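Local coordinates for triosephosphate isomerase (Toxoplasma gondii, PDB 5UPR), which probably interconverts D-glyceraldehyde 3-phosphate and dihydroxyacetone phosphate, the triosephosphate isomerase step shared by glycolysis and gluconeogenesis, working as a homodimer, at the interface of chains A and B. Residues are numbered along the deposited sequence; one frame, centred on the assembly and turned at random. Chains: chain A/B, Triosephosphate isomerase.

Contact 1: the interface of chains A and B. Residues chain A 18-20, 49, 52; chain B 78, 84-85, 89.
B:Met89, a selenomethionine on helix 87-92 of chain B, reaches across to the loop A:Cys18-A:Asn19-A:Gly20 and to A:Pro49, and it illustrates how a long flexible side chain can pack between loops of the partner subunit. From CB the chain runs outward with CG opposite the backbone N (chi1 -178°) and stays extended at the next bond. CG passes the rim of the A:Phe52 ring, 4.1 Å from CE2, and also lies near the carbonyl oxygen of A:Gly20. The selenium comes next, against the pyrrolidine of A:Pro49, with SE 3.7 Å from CB of that ring. There the chain bends (chi3 -82°), and the turn carries the terminal methyl into the angle between the proline and the loop. This methyl, CE, sits 3.5 Å from CG of A:Pro49, a snug fit, and 3.4 Å from the backbone N of A:Asn19; CA of A:Cys18 borders it too. B:Leu85 adds its CD2 branch against CB of the same proline.

The long interdigitating loop of chain B, with B:Tyr78 and B:Glu84, packs beside the A:Cys18 loop. The carbonyl oxygen of A:Cys18 lies in the plane of the phenol ring, at its edge, 3.5 Å from CD1. CE1 lies 3.6 Å from the carbonyl oxygen of A:Gly20. The phenol OH joins the loop through water 1, which also contacts the carbonyl oxygens of A:Gly20 and B:Met89, the latter at 2.8 Å. The thiol SG of A:Cys18 makes a weak hydrogen bond to the carbonyl oxygen of B:Glu84.

The A:Cys18 loop directly follows the N-W-K segment, which carries the substrate-binding asparagine and lysine of this family. By packing on its far end, the neighbouring subunit probably helps to hold the active site in shape, besides joining the dimer.

Contact 2: the interface of chains A and B. Residues chain A 74-75, 81-84; chain B 105, 109.
The phenyl ring of B:Phe109 carries the side chain of A:Glu84 on one face, the methylene CG lying 3.7 Å from the ring centroid in a CH-pi contact, displaced toward the rim. The carboxylate continues over the ring, its plane 22° from that of the phenyl, so that a charged group and an aromatic one are stacked while their chains run past each other in opposite directions. A:Glu84 achieves this by folding at chi2 (-67°), which lays the chain along the ring. From the same face, outside the ring's outline, CB of A:Phe81 approaches CE1 of B:Phe109 obliquely and CG of A:Gln75 approaches CD1, both at 4.0 Å. The A:Phe81 ring is itself covered on one face by CB of A:Gln75, centred above it, which helps to shape the surface against which B:Phe109 packs.

The guanidinium of B:Arg105 is met at its edge, in plane, by the carbonyl oxygen of A:Thr82, by OE2 of A:Glu84 and by water 2. Its NH1 gives hydrogen bonds to two acceptors: a lone pair of A:Thr82 O, in the carbonyl plane, at 2.9 Å, and OE2 of A:Glu84, also at 2.9 Å and almost straight (171° at H). The latter pair is a salt bridge, with carboxylate and guanidinium nearly coplanar, and would be expected to favour the ionised carboxylate. Thus one acid offers both a polar and an apolar contact.

These chain A residues belong to the interdigitating loop 3 of triosephosphate isomerase, which packs on helix 103-107 and the following loop of chain B, helping to hold the homodimer together. NE2 of A:Gln75 donates a hydrogen bond, in its amide plane, to OG1 of A:Thr74, which borders CB of B:Phe109. The arginine bond to A:Glu84 uses the anti lone pair of OE2, and water 2 lies 2.6 Å from that same oxygen and 3.2 Å from NH2 of B:Arg105.

Contact 1: the interface of chains A and B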
# COMPACT_ATOMS: atom_id res chain seq x y z
N CYS A 18 4.11 5.06 -8.93
CA CYS A 18 2.75 5.61 -8.70
C CYS A 18 2.29 6.26 -10.00
O CYS A 18 2.13 7.49 -10.11
CB CYS A 18 2.76 6.58 -7.49
SG CYS A 18 1.09 7.12 -7.04
N ASN A 19 2.11 5.38 -10.97
CA ASN A 19 1.67 5.72 -12.35
C ASN A 19 0.73 4.62 -12.80
O ASN A 19 1.07 3.42 -12.67
CB ASN A 19 2.87 5.77 -13.30
CG ASN A 19 3.83 6.91 -12.95
OD1 ASN A 19 3.55 8.05 -13.29
ND2 ASN A 19 4.92 6.58 -12.27
N GLY A 20 -0.38 4.97 -13.37
CA GLY A 20 -1.33 3.97 -13.86
C GLY A 20 -2.76 4.49 -13.87
O GLY A 20 -3.20 5.16 -12.94
N PRO A 49 0.78 -0.51 -9.86
CA PRO A 49 0.19 -0.13 -8.57
C PRO A 49 -0.86 -1.20 -8.21
O PRO A 49 -1.48 -1.82 -9.12
CB PRO A 49 -0.49 1.26 -8.85
CG PRO A 49 0.12 1.72 -10.14
CD PRO A 49 0.49 0.46 -10.91
N PHE A 52 -4.35 -2.08 -9.96
CA PHE A 52 -4.35 -2.58 -11.32
C PHE A 52 -3.78 -4.02 -11.49
O PHE A 52 -3.78 -4.56 -12.60
CB PHE A 52 -3.57 -1.60 -12.25
CG PHE A 52 -4.13 -0.21 -12.23
CD1 PHE A 52 -5.36 0.05 -12.82
CD2 PHE A 52 -3.51 0.82 -11.51
CE1 PHE A 52 -5.93 1.32 -12.75
CE2 PHE A 52 -4.06 2.06 -11.43
CZ PHE A 52 -5.29 2.34 -12.03
N TYR B 78 0.64 11.77 -9.76
CA TYR B 78 1.40 10.66 -10.26
C TYR B 78 2.90 10.97 -10.16
O TYR B 78 3.33 12.13 -10.31
CB TYR B 78 1.04 10.34 -11.73
CG TYR B 78 -0.42 9.87 -11.93
CD1 TYR B 78 -0.86 8.70 -11.36
CD2 TYR B 78 -1.37 10.65 -12.64
CE1 TYR B 78 -2.18 8.27 -11.52
CE2 TYR B 78 -2.67 10.20 -12.81
CZ TYR B 78 -3.09 9.06 -12.21
OH TYR B 78 -4.39 8.52 -12.34
N GLU B 84 2.94 3.41 -3.19
CA GLU B 84 1.92 4.39 -2.79
C GLU B 84 0.82 4.50 -3.81
O GLU B 84 1.12 4.47 -5.00
CB GLU B 84 2.60 5.82 -2.65
CG GLU B 84 3.63 5.94 -1.56
CD GLU B 84 3.02 5.77 -0.18
OE1 GLU B 84 2.27 6.68 0.25
OE2 GLU B 84 3.32 4.74 0.46
N LEU B 85 -0.42 4.63 -3.34
CA LEU B 85 -1.60 4.98 -4.16
C LEU B 85 -1.98 6.43 -3.89
O LEU B 85 -2.46 6.76 -2.79
CB LEU B 85 -2.80 4.05 -3.84
CG LEU B 85 -2.43 2.56 -3.88
CD1 LEU B 85 -3.59 1.69 -3.44
CD2 LEU B 85 -1.97 2.11 -5.28
N MSE B 89 -4.75 9.07 -8.44
CA MSE B 89 -4.93 7.74 -9.04
C MSE B 89 -6.27 7.11 -8.61
O MSE B 89 -7.00 6.48 -9.41
CB MSE B 89 -3.76 6.83 -8.60
CG MSE B 89 -3.87 5.45 -9.21
SE MSE B 89 -2.41 4.34 -8.39
CE MSE B 89 -0.94 4.95 -9.52
O HOH W 1 -6.13 5.81 -12.01

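Contact 2: the interface of chains A and B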
# COMPACT_ATOMS: atom_id res chain seq x y z
N THR A 74 4.99 -5.72 6.76
CA THR A 74 5.62 -6.37 7.88
C THR A 74 4.70 -7.40 8.54
O THR A 74 5.17 -8.30 9.22
CB THR A 74 6.04 -5.39 9.00
OG1 THR A 74 4.92 -4.61 9.42
CG2 THR A 74 7.09 -4.50 8.53
N GLN A 75 3.40 -7.21 8.38
CA GLN A 75 2.38 -8.08 9.01
C GLN A 75 2.14 -9.22 8.03
O GLN A 75 1.71 -8.99 6.89
CB GLN A 75 1.11 -7.30 9.29
CG GLN A 75 1.37 -6.00 10.04
CD GLN A 75 2.10 -6.23 11.35
OE1 GLN A 75 1.49 -6.77 12.27
NE2 GLN A 75 3.34 -5.85 11.43
N PHE A 81 -4.98 -4.78 9.96
CA PHE A 81 -3.92 -4.01 9.45
C PHE A 81 -4.44 -3.13 8.30
O PHE A 81 -4.13 -3.33 7.12
CB PHE A 81 -2.73 -4.86 9.02
CG PHE A 81 -2.49 -6.07 9.91
CD1 PHE A 81 -2.20 -5.93 11.24
CD2 PHE A 81 -2.56 -7.36 9.35
CE1 PHE A 81 -2.03 -7.02 12.04
CE2 PHE A 81 -2.35 -8.47 10.13
CZ PHE A 81 -2.08 -8.32 11.50
N THR A 82 -5.17 -2.10 8.66
CA THR A 82 -5.85 -1.22 7.74
C THR A 82 -4.86 -0.60 6.75
O THR A 82 -3.77 -0.03 7.19
CB THR A 82 -6.65 -0.15 8.51
OG1 THR A 82 -7.70 -0.71 9.35
CG2 THR A 82 -7.32 0.80 7.49
N GLY A 83 -5.13 -0.78 5.44
CA GLY A 83 -4.25 -0.17 4.43
C GLY A 83 -2.99 -0.95 4.06
O GLY A 83 -2.19 -0.51 3.21
N GLU A 84 -2.81 -2.13 4.66
CA GLU A 84 -1.70 -3.03 4.41
C GLU A 84 -2.20 -4.22 3.54
O GLU A 84 -3.29 -4.72 3.73
CB GLU A 84 -1.13 -3.58 5.72
CG GLU A 84 -0.54 -2.51 6.68
CD GLU A 84 0.73 -1.87 6.08
OE1 GLU A 84 1.78 -2.59 5.98
OE2 GLU A 84 0.63 -0.71 5.68
N ARG B 105 -2.92 2.72 11.47
CA ARG B 105 -1.94 3.39 10.63
C ARG B 105 -1.24 4.54 11.43
O ARG B 105 -0.07 4.82 11.19
CB ARG B 105 -2.53 3.96 9.36
CG ARG B 105 -3.22 2.88 8.48
CD ARG B 105 -3.28 3.35 7.02
NE ARG B 105 -1.94 3.57 6.46
CZ ARG B 105 -1.06 2.59 6.13
NH1 ARG B 105 -1.38 1.32 6.14
NH2 ARG B 105 0.12 2.90 5.65
N PHE B 109 3.40 -0.04 11.80
CA PHE B 109 3.54 -1.49 11.70
C PHE B 109 4.97 -1.98 11.71
O PHE B 109 5.84 -1.47 10.96
CB PHE B 109 2.89 -1.97 10.38
CG PHE B 109 1.47 -1.52 10.20
CD1 PHE B 109 0.42 -2.15 10.84
CD2 PHE B 109 1.18 -0.47 9.35
CE1 PHE B 109 -0.90 -1.74 10.63
CE2 PHE B 109 -0.13 -0.00 9.20
CZ PHE B 109 -1.17 -0.65 9.82
O HOH W 2 2.61 0.91 5.11

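The C-alpha centres of contact 1 and contact 2 lie about 19 Å apart on one two-fold interface, so each has a twin with the chains exchanged. The segment 74-85 appears in both: chain B supplies part of it to contact 1, and chain A to contact 2. B:Glu84 gives its backbone carbonyl to contact 1, A:Glu84 its side chain to contact 2. This segment belongs to the loop by which each triosephosphate isomerase subunit docks into its partner. One loop, present in both chains, thus meets the partner near its active-site loop and at its helix 103-107, consistent with the homodimer as the working form.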